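Local coordinates for transferrin binding protein B (Actinobacillus suis, PDB 3PQU) that probably captures host transferrin at the bacterial outer membrane as a surface lipoprotein, the first step in taking iron from the host, at residues E223-A228 against K256-T261; V235-K240 against A268-N273; S130-V135 against Y143-G148; Y21-T26 against G563-I568; I288-N293 against F311-K316. All coordinates share one frame; numbering follows the deposited sequence. Where two conformers were deposited one is given.

Contact 1. Residues E223-A228 against K256-T261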
# COMPACT_ATOMS: atom_id res chain seq x y z
N GLU A 223 16.37 -36.58 -1.90
CA GLU A 223 16.12 -35.48 -0.96
C GLU A 223 15.13 -34.48 -1.56
O GLU A 223 15.24 -34.12 -2.73
CB GLU A 223 17.42 -34.74 -0.61
CG GLU A 223 18.54 -35.59 -0.02
CD GLU A 223 19.83 -34.79 0.18
OE1 GLU A 223 19.75 -33.55 0.18
OE2 GLU A 223 20.92 -35.40 0.34
N VAL A 224 14.18 -34.01 -0.75
CA VAL A 224 13.29 -32.94 -1.16
C VAL A 224 14.01 -31.60 -1.04
O VAL A 224 14.44 -31.23 0.05
CB VAL A 224 12.01 -32.92 -0.31
CG1 VAL A 224 11.16 -31.69 -0.64
CG2 VAL A 224 11.21 -34.20 -0.53
N LYS A 225 14.15 -30.90 -2.15
CA LYS A 225 14.86 -29.62 -2.16
C LYS A 225 13.93 -28.43 -2.03
O LYS A 225 14.35 -27.36 -1.58
CB LYS A 225 15.70 -29.46 -3.44
CG LYS A 225 16.58 -30.66 -3.79
CD LYS A 225 17.89 -30.65 -3.02
CE LYS A 225 18.74 -31.89 -3.33
NZ LYS A 225 19.27 -31.91 -4.73
N GLY A 226 12.68 -28.59 -2.45
CA GLY A 226 11.75 -27.46 -2.46
C GLY A 226 10.29 -27.84 -2.60
O GLY A 226 9.95 -28.96 -3.03
N VAL A 227 9.42 -26.90 -2.23
CA VAL A 227 7.97 -27.09 -2.34
C VAL A 227 7.34 -26.17 -3.41
O VAL A 227 7.64 -24.97 -3.48
CB VAL A 227 7.27 -26.84 -0.97
CG1 VAL A 227 5.75 -26.92 -1.13
CG2 VAL A 227 7.74 -27.85 0.08
N ALA A 228 6.49 -26.75 -4.25
CA ALA A 228 5.71 -25.99 -5.23
C ALA A 228 6.51 -24.89 -5.92
O ALA A 228 7.54 -25.14 -6.52
CB ALA A 228 4.43 -25.40 -4.59
N LYS A 256 11.83 -41.03 -8.59
CA LYS A 256 12.15 -39.85 -9.38
C LYS A 256 12.73 -38.71 -8.55
O LYS A 256 12.03 -38.14 -7.70
CB LYS A 256 10.89 -39.37 -10.11
CG LYS A 256 11.00 -37.96 -10.66
CD LYS A 256 9.82 -37.62 -11.54
CE LYS A 256 9.95 -36.21 -12.09
NZ LYS A 256 11.29 -35.99 -12.72
N ALA A 257 14.00 -38.39 -8.79
CA ALA A 257 14.64 -37.26 -8.11
C ALA A 257 13.95 -35.94 -8.49
O ALA A 257 13.38 -35.82 -9.58
CB ALA A 257 16.13 -37.22 -8.42
N GLN A 258 14.01 -34.96 -7.60
CA GLN A 258 13.29 -33.71 -7.81
C GLN A 258 14.01 -32.80 -8.79
O GLN A 258 15.22 -32.60 -8.69
CB GLN A 258 13.08 -32.96 -6.48
CG GLN A 258 12.19 -31.72 -6.68
CD GLN A 258 11.82 -31.02 -5.38
OE1 GLN A 258 12.66 -30.82 -4.52
NE2 GLN A 258 10.55 -30.60 -5.26
N GLU A 259 13.28 -32.24 -9.75
CA GLU A 259 13.86 -31.26 -10.66
C GLU A 259 13.50 -29.84 -10.22
O GLU A 259 12.33 -29.45 -10.24
CB GLU A 259 13.43 -31.52 -12.11
CG GLU A 259 13.85 -32.89 -12.63
CD GLU A 259 13.62 -33.07 -14.11
OE1 GLU A 259 14.00 -32.17 -14.89
OE2 GLU A 259 13.08 -34.13 -14.51
N VAL A 260 14.51 -29.08 -9.81
CA VAL A 260 14.28 -27.70 -9.41
C VAL A 260 14.76 -26.77 -10.52
O VAL A 260 15.94 -26.79 -10.87
CB VAL A 260 15.05 -27.39 -8.11
CG1 VAL A 260 14.90 -25.90 -7.75
CG2 VAL A 260 14.56 -28.29 -6.98
N THR A 261 13.86 -25.98 -11.11
CA THR A 261 14.29 -25.08 -12.18
C THR A 261 13.96 -23.63 -11.90
O THR A 261 12.88 -23.32 -11.41
CB THR A 261 13.74 -25.50 -13.56
OG1 THR A 261 12.32 -25.63 -13.49
CG2 THR A 261 14.34 -26.82 -14.01
O HOH W 1 15.54 -35.15 -5.29
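Gln258 carries the polar part of this contact, its terminal amide pairing with the backbone of Lys225 and Gly226. Its CG is anti to the backbone N (chi1 -174°) and the chain runs on extended. The amide oxygen takes two N-H groups: Lys225 N lies 2.8 Å from Gln258 OE1, nearly along the C=O axis, and Gly226 N comes in at 3.0 Å to that same OE1, tilted from the carbonyl plane. Gln258 NE2 gives a nearly straight bond, 2.8 Å long, to Gly226 O, and also donates to Gly250 O. Asn210, through ND2, also donates to Gly226 O. One water extends the polar contact, giving a proton to Glu223 O and accepting from Gln258 N. Apolar contact is slight: Val260 CG2 meets Lys225 CB at 3.9 Å, while the lysine chain slides past Gln258 in the opposite direction. Here a glutamine amide stands in for strand pairing, tying the loop before strand 229-236 to the loop that leads into strand 260-271, where both enter strands of the N-lobe beta barrel.

Contact 2. Residues V235-K240 against A268-N273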
# COMPACT_ATOMS: atom_id res chain seq x y z
N VAL A 235 17.21 -7.90 -0.89
CA VAL A 235 16.87 -6.49 -0.97
C VAL A 235 18.02 -5.61 -0.47
O VAL A 235 18.49 -5.78 0.66
CB VAL A 235 15.59 -6.15 -0.17
CG1 VAL A 235 15.30 -4.65 -0.26
CG2 VAL A 235 14.40 -6.97 -0.66
N ASP A 236 18.46 -4.68 -1.30
CA ASP A 236 19.52 -3.74 -0.91
C ASP A 236 18.85 -2.41 -0.56
O ASP A 236 18.69 -1.53 -1.41
CB ASP A 236 20.51 -3.56 -2.07
CG ASP A 236 21.68 -2.61 -1.74
OD1 ASP A 236 21.62 -1.82 -0.76
OD2 ASP A 236 22.66 -2.62 -2.50
N PHE A 237 18.43 -2.28 0.69
CA PHE A 237 17.65 -1.12 1.08
C PHE A 237 18.46 0.17 0.98
O PHE A 237 17.94 1.21 0.56
CB PHE A 237 17.07 -1.29 2.49
CG PHE A 237 15.87 -2.22 2.56
CD1 PHE A 237 14.62 -1.81 2.10
CD2 PHE A 237 16.00 -3.50 3.09
CE1 PHE A 237 13.51 -2.66 2.16
CE2 PHE A 237 14.91 -4.37 3.16
CZ PHE A 237 13.65 -3.94 2.69
N ASP A 238 19.74 0.11 1.34
CA ASP A 238 20.60 1.29 1.28
C ASP A 238 20.75 1.86 -0.15
O ASP A 238 20.86 3.07 -0.32
CB ASP A 238 21.96 1.01 1.91
CG ASP A 238 21.88 0.80 3.42
OD1 ASP A 238 20.78 0.98 3.99
OD2 ASP A 238 22.91 0.45 4.03
N ASN A 239 20.73 1.00 -1.16
CA ASN A 239 20.81 1.45 -2.55
C ASN A 239 19.44 1.46 -3.27
O ASN A 239 19.36 1.70 -4.48
CB ASN A 239 21.85 0.62 -3.34
CG ASN A 239 23.28 0.99 -2.96
OD1 ASN A 239 23.61 2.16 -2.79
ND2 ASN A 239 24.14 -0.01 -2.83
N LYS A 240 18.38 1.20 -2.52
CA LYS A 240 17.03 1.26 -3.08
C LYS A 240 16.83 0.32 -4.26
O LYS A 240 16.19 0.69 -5.26
CB LYS A 240 16.73 2.68 -3.54
CG LYS A 240 16.75 3.73 -2.44
CD LYS A 240 15.74 3.40 -1.36
CE LYS A 240 15.60 4.53 -0.34
NZ LYS A 240 14.69 4.14 0.77
N ALA A 268 14.43 -4.82 -9.47
CA ALA A 268 13.51 -3.72 -9.23
C ALA A 268 14.16 -2.59 -8.44
O ALA A 268 15.15 -2.81 -7.74
CB ALA A 268 12.22 -4.23 -8.52
N ASP A 269 13.62 -1.40 -8.59
CA ASP A 269 14.07 -0.23 -7.84
C ASP A 269 12.98 0.21 -6.87
O ASP A 269 11.79 0.16 -7.19
CB ASP A 269 14.39 0.94 -8.78
CG ASP A 269 15.54 0.63 -9.73
OD1 ASP A 269 16.58 0.12 -9.28
OD2 ASP A 269 15.39 0.90 -10.95
N ILE A 270 13.40 0.68 -5.70
CA ILE A 270 12.49 1.00 -4.61
C ILE A 270 12.18 2.49 -4.55
O ILE A 270 13.09 3.32 -4.48
CB ILE A 270 13.09 0.58 -3.24
CG1 ILE A 270 13.22 -0.94 -3.15
CG2 ILE A 270 12.24 1.10 -2.09
CD1 ILE A 270 14.11 -1.42 -1.99
N THR A 271 10.89 2.83 -4.58
CA THR A 271 10.44 4.21 -4.37
C THR A 271 9.36 4.19 -3.30
O THR A 271 8.43 3.38 -3.37
CB THR A 271 9.82 4.82 -5.65
OG1 THR A 271 10.75 4.75 -6.73
CG2 THR A 271 9.43 6.27 -5.42
N GLY A 272 9.47 5.06 -2.30
CA GLY A 272 8.56 5.01 -1.18
C GLY A 272 8.63 3.61 -0.58
O GLY A 272 9.73 3.08 -0.38
N ASN A 273 7.48 2.99 -0.30
CA ASN A 273 7.49 1.58 0.14
C ASN A 273 7.15 0.61 -0.99
O ASN A 273 6.76 -0.53 -0.75
CB ASN A 273 6.57 1.35 1.35
CG ASN A 273 5.13 1.81 1.10
OD1 ASN A 273 4.63 1.73 -0.02
ND2 ASN A 273 4.47 2.30 2.14
O HOH W 2 11.97 4.42 0.08
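The side chain of Ile270 lies against Lys240 and ends beside Val235 and Phe237. Its CB lies 3.7 Å from Lys240 O, the same oxygen that takes the Ile270 N-H in a nearly straight 2.8 Å bond, with the donor above the carbonyl plane. CG1, anti to the carbonyl carbon (chi1 -65°), passes Lys240 C at 4.0 Å. CD1 then reaches 3.9 Å from Val235 CG1, where the two side chains cross at about a right angle, and 4.1 Å from Phe237 CD1. Val235 CG1 in turn sits over the centre of the Phe237 ring, which also meets Phe299. The type I turn from Phe237 to Lys240 links strands 229-236 and 241-249 of the N-lobe barrel, and Ile270 approaches it from strand 260-271. Asp236 braces the turn as an Asx motif: OD1 accepts Asn239 N from above the carboxylate plane and OD2 accepts Asn239 ND2. Lys240 NZ gives a proton to a water whose oxygen lies 2.7 Å from Gly272 O, to which it donates.

Contact 3. Residues S130-V135 against Y143-G148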
# COMPACT_ATOMS: atom_id res chain seq x y z
N SER A 130 -14.22 -27.29 -9.90
CA SER A 130 -15.04 -27.65 -11.05
C SER A 130 -16.38 -26.96 -11.04
O SER A 130 -17.30 -27.38 -10.33
CB SER A 130 -15.24 -29.18 -11.13
OG SER A 130 -15.87 -29.54 -12.35
N TYR A 131 -16.49 -25.93 -11.88
CA TYR A 131 -17.67 -25.07 -11.93
C TYR A 131 -18.10 -24.82 -13.38
O TYR A 131 -17.31 -24.43 -14.23
CB TYR A 131 -17.40 -23.72 -11.22
CG TYR A 131 -18.56 -22.74 -11.37
CD1 TYR A 131 -19.73 -22.89 -10.61
CD2 TYR A 131 -18.50 -21.70 -12.28
CE1 TYR A 131 -20.80 -22.02 -10.77
CE2 TYR A 131 -19.57 -20.81 -12.44
CZ TYR A 131 -20.71 -20.98 -11.68
OH TYR A 131 -21.76 -20.11 -11.83
N SER A 132 -19.37 -25.02 -13.64
CA SER A 132 -19.88 -24.99 -15.00
C SER A 132 -20.71 -23.73 -15.21
O SER A 132 -21.67 -23.48 -14.48
CB SER A 132 -20.74 -26.25 -15.23
OG SER A 132 -21.40 -26.18 -16.47
N GLU A 133 -20.33 -22.92 -16.18
CA GLU A 133 -21.14 -21.75 -16.54
C GLU A 133 -21.74 -21.96 -17.92
O GLU A 133 -21.01 -22.09 -18.91
CB GLU A 133 -20.31 -20.45 -16.53
CG GLU A 133 -21.15 -19.21 -16.88
CD GLU A 133 -20.31 -17.95 -17.08
OE1 GLU A 133 -20.86 -16.83 -17.00
OE2 GLU A 133 -19.10 -18.08 -17.34
N ILE A 134 -23.06 -22.04 -17.95
CA ILE A 134 -23.78 -22.13 -19.21
C ILE A 134 -24.76 -20.98 -19.26
O ILE A 134 -25.61 -20.84 -18.39
CB ILE A 134 -24.55 -23.45 -19.32
CG1 ILE A 134 -23.57 -24.63 -19.40
CG2 ILE A 134 -25.44 -23.44 -20.54
CD1 ILE A 134 -24.23 -25.98 -19.36
N VAL A 135 -24.63 -20.14 -20.28
CA VAL A 135 -25.56 -19.04 -20.50
C VAL A 135 -26.33 -19.20 -21.81
O VAL A 135 -25.74 -19.43 -22.87
CB VAL A 135 -24.84 -17.69 -20.52
CG1 VAL A 135 -25.84 -16.55 -20.64
CG2 VAL A 135 -23.99 -17.53 -19.27
N TYR A 143 -24.82 -19.76 -25.64
CA TYR A 143 -23.75 -19.03 -26.32
C TYR A 143 -22.53 -18.85 -25.42
O TYR A 143 -21.48 -18.32 -25.82
CB TYR A 143 -24.27 -17.68 -26.83
CG TYR A 143 -24.71 -16.71 -25.76
CD1 TYR A 143 -23.88 -15.69 -25.35
CD2 TYR A 143 -25.97 -16.79 -25.17
CE1 TYR A 143 -24.26 -14.79 -24.39
CE2 TYR A 143 -26.37 -15.88 -24.20
CZ TYR A 143 -25.50 -14.88 -23.82
OH TYR A 143 -25.87 -13.98 -22.86
N ILE A 144 -22.66 -19.29 -24.18
CA ILE A 144 -21.51 -19.36 -23.29
C ILE A 144 -21.49 -20.73 -22.60
O ILE A 144 -22.49 -21.17 -22.01
CB ILE A 144 -21.51 -18.24 -22.24
CG1 ILE A 144 -21.39 -16.87 -22.91
CG2 ILE A 144 -20.35 -18.41 -21.24
CD1 ILE A 144 -21.11 -15.75 -21.95
N PHE A 145 -20.36 -21.41 -22.72
CA PHE A 145 -20.15 -22.66 -22.02
C PHE A 145 -18.71 -22.79 -21.58
O PHE A 145 -17.84 -22.99 -22.42
CB PHE A 145 -20.52 -23.87 -22.88
CG PHE A 145 -20.18 -25.18 -22.24
CD1 PHE A 145 -20.43 -25.39 -20.89
CD2 PHE A 145 -19.59 -26.20 -22.97
CE1 PHE A 145 -20.10 -26.60 -20.28
CE2 PHE A 145 -19.26 -27.42 -22.37
CZ PHE A 145 -19.52 -27.62 -21.02
N LYS A 146 -18.48 -22.64 -20.28
CA LYS A 146 -17.15 -22.76 -19.69
C LYS A 146 -17.24 -23.76 -18.53
O LYS A 146 -18.28 -23.88 -17.88
CB LYS A 146 -16.65 -21.40 -19.21
CG LYS A 146 -16.57 -20.32 -20.32
CD LYS A 146 -16.16 -18.94 -19.75
CE LYS A 146 -15.79 -17.96 -20.86
NZ LYS A 146 -15.48 -16.61 -20.30
N ASN A 147 -16.16 -24.48 -18.29
CA ASN A 147 -16.17 -25.52 -17.26
C ASN A 147 -14.80 -25.80 -16.69
O ASN A 147 -13.80 -25.40 -17.27
CB ASN A 147 -16.80 -26.81 -17.79
CG ASN A 147 -17.26 -27.73 -16.66
OD1 ASN A 147 -17.45 -27.29 -15.53
ND2 ASN A 147 -17.43 -29.01 -16.96
N GLY A 148 -14.75 -26.44 -15.52
CA GLY A 148 -13.48 -26.70 -14.87
C GLY A 148 -13.12 -25.65 -13.81
O GLY A 148 -14.00 -25.06 -13.19
O HOH W 3 -18.36 -28.66 -13.39
O HOH W 4 -17.13 -15.66 -17.75
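Val135 and Ile144 pair near the end of a two-stranded antiparallel hairpin in the N-lobe handle, where a classic beta bulge sets both Tyr143 and Ile144 against Val135. Val135 O takes Tyr143 N at 2.9 Å and, in a weak, longer bond, Ile144 N; Val135 N gives to Ile144 O. Further along, Glu133 and Lys146 satisfy each other's backbone N and O in a hydrogen-bonded pair, and Tyr131 N donates to Gly148 O, which also accepts weakly from Arg50 NH1. Tyr131 O and Asn147 OD1, both acceptors, lie close without a bond between them; Arg50 NH2 donates to Tyr131 O. Asn147 OD1 receives a weak bond from Gly148 N and a proton from a water that also bonds Ser130 OG. Another water bridges Glu133 OE2 and Lys146 NZ, whose charged atoms stand 4.9 Å apart. On the opposite face from these two, Ile134 CG1 packs 3.6 Å from Phe145 CD1, the side chains lying side by side. The Tyr143 ring, with CG between the backbone N and the carbonyl carbon (chi1 64°), crosses Val135 obliquely, its OH 3.4 Å from Val135 CG1.

Contact 4. Residues Y21-T26 against G563-I568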
# COMPACT_ATOMS: atom_id res chain seq x y z
N TYR A 21 12.30 37.31 7.04
CA TYR A 21 12.46 35.94 6.59
C TYR A 21 11.58 35.63 5.37
O TYR A 21 10.63 36.34 5.08
CB TYR A 21 12.17 34.96 7.73
CG TYR A 21 13.28 34.89 8.75
CD1 TYR A 21 14.42 34.14 8.52
CD2 TYR A 21 13.19 35.59 9.95
CE1 TYR A 21 15.44 34.08 9.44
CE2 TYR A 21 14.21 35.54 10.89
CZ TYR A 21 15.34 34.78 10.63
OH TYR A 21 16.36 34.72 11.55
N GLN A 22 11.93 34.55 4.67
CA GLN A 22 11.28 34.21 3.41
C GLN A 22 11.48 32.73 3.12
O GLN A 22 12.58 32.21 3.32
CB GLN A 22 11.89 35.04 2.28
CG GLN A 22 10.99 35.34 1.11
CD GLN A 22 11.67 36.26 0.11
OE1 GLN A 22 12.85 36.09 -0.20
NE2 GLN A 22 10.92 37.24 -0.39
N ASP A 23 10.44 32.05 2.65
CA ASP A 23 10.55 30.65 2.27
C ASP A 23 11.80 30.43 1.42
O ASP A 23 12.09 31.22 0.52
CB ASP A 23 9.33 30.21 1.45
CG ASP A 23 8.04 30.18 2.26
OD1 ASP A 23 8.09 30.34 3.50
OD2 ASP A 23 6.97 29.99 1.64
N GLU A 24 12.54 29.36 1.67
CA GLU A 24 13.69 29.05 0.83
C GLU A 24 13.20 28.62 -0.54
O GLU A 24 12.13 28.03 -0.66
CB GLU A 24 14.60 27.96 1.46
CG GLU A 24 14.07 26.54 1.40
CD GLU A 24 15.03 25.55 2.04
OE1 GLU A 24 16.08 26.00 2.55
OE2 GLU A 24 14.74 24.34 2.04
N GLU A 25 13.98 28.92 -1.57
CA GLU A 25 13.64 28.49 -2.92
C GLU A 25 13.95 27.01 -3.05
O GLU A 25 14.98 26.53 -2.58
CB GLU A 25 14.41 29.29 -3.97
CG GLU A 25 15.81 28.76 -4.26
CD GLU A 25 16.36 29.25 -5.58
OE1 GLU A 25 17.06 28.47 -6.26
OE2 GLU A 25 16.10 30.42 -5.94
N THR A 26 13.05 26.28 -3.70
CA THR A 26 13.21 24.84 -3.85
C THR A 26 12.79 24.39 -5.25
O THR A 26 11.81 24.89 -5.80
CB THR A 26 12.38 24.07 -2.81
OG1 THR A 26 11.00 24.45 -2.92
CG2 THR A 26 12.88 24.37 -1.40
N GLY A 563 2.33 22.25 10.07
CA GLY A 563 3.41 22.13 9.11
C GLY A 563 4.14 23.46 8.95
O GLY A 563 3.57 24.51 9.26
N ALA A 564 5.38 23.43 8.50
CA ALA A 564 6.14 24.65 8.27
C ALA A 564 7.33 24.48 7.32
O ALA A 564 7.90 23.40 7.18
CB ALA A 564 6.59 25.29 9.60
N LYS A 565 7.70 25.59 6.68
CA LYS A 565 8.77 25.60 5.70
C LYS A 565 9.98 26.40 6.19
O LYS A 565 9.83 27.44 6.84
CB LYS A 565 8.26 26.20 4.38
CG LYS A 565 9.12 25.85 3.19
CD LYS A 565 8.67 26.58 1.94
CE LYS A 565 9.43 26.08 0.71
NZ LYS A 565 9.12 24.65 0.39
N ARG A 566 11.17 25.91 5.86
CA ARG A 566 12.41 26.56 6.28
C ARG A 566 12.59 27.90 5.57
O ARG A 566 12.24 28.04 4.40
CB ARG A 566 13.60 25.64 5.99
CG ARG A 566 14.91 26.13 6.56
CD ARG A 566 15.95 25.02 6.54
NE ARG A 566 16.13 24.49 5.19
CZ ARG A 566 16.49 23.24 4.92
NH1 ARG A 566 16.70 22.38 5.92
NH2 ARG A 566 16.64 22.84 3.67
N GLN A 567 13.15 28.89 6.26
CA GLN A 567 13.31 30.22 5.67
C GLN A 567 14.75 30.53 5.30
O GLN A 567 15.68 29.84 5.74
CB GLN A 567 12.80 31.28 6.64
CG GLN A 567 11.42 30.99 7.20
CD GLN A 567 10.35 31.07 6.14
OE1 GLN A 567 10.02 32.15 5.65
NE2 GLN A 567 9.78 29.92 5.77
N ILE A 568 14.95 31.56 4.49
CA ILE A 568 16.28 32.07 4.18
C ILE A 568 16.39 33.53 4.56
O ILE A 568 15.40 34.18 4.89
CB ILE A 568 16.63 31.96 2.68
CG1 ILE A 568 15.79 32.94 1.87
CG2 ILE A 568 16.48 30.53 2.18
CD1 ILE A 568 16.21 33.05 0.42
O HOH W 5 17.64 27.90 4.78
O HOH W 6 12.25 23.92 1.55
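Asp23 and Gln567 form a non-hydrogen-bonded antiparallel pair with their CA atoms 4.4 Å apart, flanked by Ile568 N to Gln22 O and Glu24 N to Arg566 O bonds. A short, weakly bonded strand near the N-terminal end of the modelled chain thereby meets the last strand of the C-lobe barrel, the touching parts running 109° apart end to end. The main charged link is Glu24 with Arg566. The guanidinium grips the carboxylate side-on, NE giving to Glu24 OE1 at 3.0 Å and NH2 to the syn lone pair of Glu24 OE2 at 2.9 Å, although the two planes stand 67° apart. Arg566 NH1 donates to Thr541 O, a further hold on the guanidinium. Gln567 bends at chi2 (-67°), and its NE2 serves two acceptors, Asp23 OD1 at 2.9 Å and its own strand's Lys565 O; its OE1 accepts from Arg461 NH2. The Lys565 chain crosses Asp23 at about a right angle, CD lying 3.7 Å from Asp23 CG, and NZ goes on to bond Asn396 O. Tyr21 CD1 rests 3.8 Å from Gln567 CB. In the salt bridge, Arg566 NE meets Glu24 OE1 from above the carboxylate plane.

Contact 5. Residues I288-N293 against F311-K316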
# COMPACT_ATOMS: atom_id res chain seq x y z
N ILE A 288 4.77 -19.53 -22.59
CA ILE A 288 4.10 -18.69 -21.59
C ILE A 288 5.00 -18.00 -20.58
O ILE A 288 4.69 -16.90 -20.14
CB ILE A 288 2.91 -19.40 -20.88
CG1 ILE A 288 3.39 -20.55 -20.04
CG2 ILE A 288 1.88 -19.89 -21.89
CD1 ILE A 288 2.25 -21.16 -19.12
N PHE A 289 6.11 -18.65 -20.20
CA PHE A 289 7.04 -18.05 -19.24
C PHE A 289 8.03 -17.12 -19.95
O PHE A 289 9.17 -17.50 -20.24
CB PHE A 289 7.71 -19.13 -18.37
CG PHE A 289 6.71 -19.90 -17.53
CD1 PHE A 289 6.11 -19.31 -16.43
CD2 PHE A 289 6.30 -21.17 -17.89
CE1 PHE A 289 5.15 -20.00 -15.66
CE2 PHE A 289 5.35 -21.88 -17.12
CZ PHE A 289 4.78 -21.28 -16.02
N THR A 290 7.56 -15.91 -20.24
CA THR A 290 8.30 -14.96 -21.06
C THR A 290 8.62 -13.71 -20.23
O THR A 290 8.20 -13.62 -19.08
CB THR A 290 7.47 -14.52 -22.25
OG1 THR A 290 6.17 -14.14 -21.77
CG2 THR A 290 7.33 -15.65 -23.29
N ASP A 291 9.31 -12.74 -20.84
CA ASP A 291 9.78 -11.53 -20.15
C ASP A 291 8.63 -10.60 -19.81
O ASP A 291 7.64 -10.55 -20.54
CB ASP A 291 10.75 -10.74 -21.04
CG ASP A 291 12.06 -11.45 -21.25
OD1 ASP A 291 12.43 -12.31 -20.41
OD2 ASP A 291 12.74 -11.11 -22.25
N SER A 292 8.81 -9.81 -18.75
CA SER A 292 7.86 -8.76 -18.40
C SER A 292 8.58 -7.47 -18.05
O SER A 292 9.52 -7.50 -17.27
CB SER A 292 7.03 -9.15 -17.16
OG SER A 292 6.24 -8.01 -16.73
N ASN A 293 8.10 -6.34 -18.58
CA ASN A 293 8.59 -5.01 -18.21
C ASN A 293 7.70 -4.38 -17.16
O ASN A 293 7.87 -3.20 -16.83
CB ASN A 293 8.55 -4.07 -19.41
CG ASN A 293 9.70 -4.27 -20.35
OD1 ASN A 293 10.78 -4.68 -19.95
ND2 ASN A 293 9.47 -3.97 -21.62
N PHE A 311 3.42 -9.38 -11.74
CA PHE A 311 3.84 -8.91 -13.05
C PHE A 311 2.99 -9.50 -14.16
O PHE A 311 2.29 -10.48 -13.94
CB PHE A 311 5.36 -9.13 -13.29
CG PHE A 311 5.77 -10.59 -13.36
CD1 PHE A 311 5.69 -11.29 -14.55
CD2 PHE A 311 6.27 -11.25 -12.24
CE1 PHE A 311 6.11 -12.63 -14.62
CE2 PHE A 311 6.69 -12.58 -12.30
CZ PHE A 311 6.61 -13.26 -13.49
N PHE A 312 3.02 -8.84 -15.32
CA PHE A 312 2.22 -9.20 -16.47
C PHE A 312 3.16 -9.23 -17.69
O PHE A 312 3.81 -8.23 -17.99
CB PHE A 312 1.09 -8.17 -16.63
CG PHE A 312 0.08 -8.48 -17.71
CD1 PHE A 312 -0.36 -9.79 -17.91
CD2 PHE A 312 -0.47 -7.46 -18.49
CE1 PHE A 312 -1.32 -10.07 -18.89
CE2 PHE A 312 -1.44 -7.73 -19.46
CZ PHE A 312 -1.86 -9.04 -19.66
N THR A 313 3.25 -10.38 -18.37
CA THR A 313 4.28 -10.52 -19.40
C THR A 313 3.99 -9.62 -20.60
O THR A 313 2.84 -9.20 -20.82
CB THR A 313 4.56 -11.99 -19.82
OG1 THR A 313 3.37 -12.59 -20.35
CG2 THR A 313 5.09 -12.82 -18.63
N ASN A 314 5.03 -9.30 -21.36
CA ASN A 314 4.91 -8.34 -22.45
C ASN A 314 4.04 -8.85 -23.58
O ASN A 314 3.39 -8.06 -24.26
CB ASN A 314 6.29 -7.91 -22.98
CG ASN A 314 7.16 -7.28 -21.91
OD1 ASN A 314 6.66 -6.65 -20.98
ND2 ASN A 314 8.48 -7.47 -22.02
N ASN A 315 4.02 -10.16 -23.78
CA ASN A 315 3.15 -10.76 -24.79
C ASN A 315 1.81 -11.21 -24.19
O ASN A 315 1.09 -11.98 -24.81
CB ASN A 315 3.85 -11.98 -25.41
CG ASN A 315 4.13 -13.08 -24.37
OD1 ASN A 315 4.40 -12.78 -23.23
ND2 ASN A 315 4.07 -14.32 -24.78
N LYS A 316 1.50 -10.76 -22.96
CA LYS A 316 0.22 -11.06 -22.29
C LYS A 316 -0.08 -12.57 -22.07
O LYS A 316 -1.23 -12.98 -21.95
CB LYS A 316 -0.94 -10.40 -23.07
CG LYS A 316 -0.73 -8.88 -23.28
CD LYS A 316 -1.93 -8.25 -23.97
CE LYS A 316 -1.86 -6.74 -23.93
NZ LYS A 316 -0.49 -6.25 -24.27
O HOH W 7 11.17 -7.12 -20.31
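The Phe311 ring meets Ser292 CB obliquely through CD1, 3.6 Å away, and stacks edge-to-face with Tyr264. Within segment 288-293, the Phe289 ring carries Ile288 CG1 on one face, offset toward the rim, and makes a cation-pi contact with Arg263. Among the flat amides, Asn293 and Asn314 cross at about a right angle with their planes 44° apart; Lys278 NZ donates to Asn293 OD1. Asn314 OD1 takes Asn293 N at 2.8 Å, while the Asn314 backbone N gives a nearly straight bond to Asp291 O, so Asn314 bonds segment 288-293 twice, by its side chain and by its backbone. Ser292 OG, anti to its own backbone N (chi1 172°), gives its proton to Phe312 O from above the carbonyl plane at 2.7 Å. Thr290 and Asn315 reach toward each other tip to tip, Thr290 OG1 donating to Asn315 OD1 at 2.7 Å. Beside them Thr313 CG2 lies 3.2 Å from Thr290 O. Polar side chains thus carry the pairing past the open end of the hairpin of strands 292-300 and 306-312 in the N-lobe barrel, where the type I turn of Thr313 to Lys316 leads into the next strand.

In the fold
Contacts 1, 2 and 5 reach the same N-lobe barrel sheet, and contacts 1 and 2 share strand 260-271 while lying about 31 Å apart between centres. Contact 2 is the buried one and relies most on aliphatic and aromatic packing; contacts 1 and 5, partly buried, depend on amide and hydroxyl groups, most of them bonded to backbone. Contact 3 is a surface hairpin of the handle, held mainly by regular backbone bonds. Contact 4 stands apart: it joins the two ends of the modelled chain in the C-lobe barrel, encloses the other four along the sequence, and includes a direct salt bridge between its segments. Its centre is about 64 Å from that of contact 3.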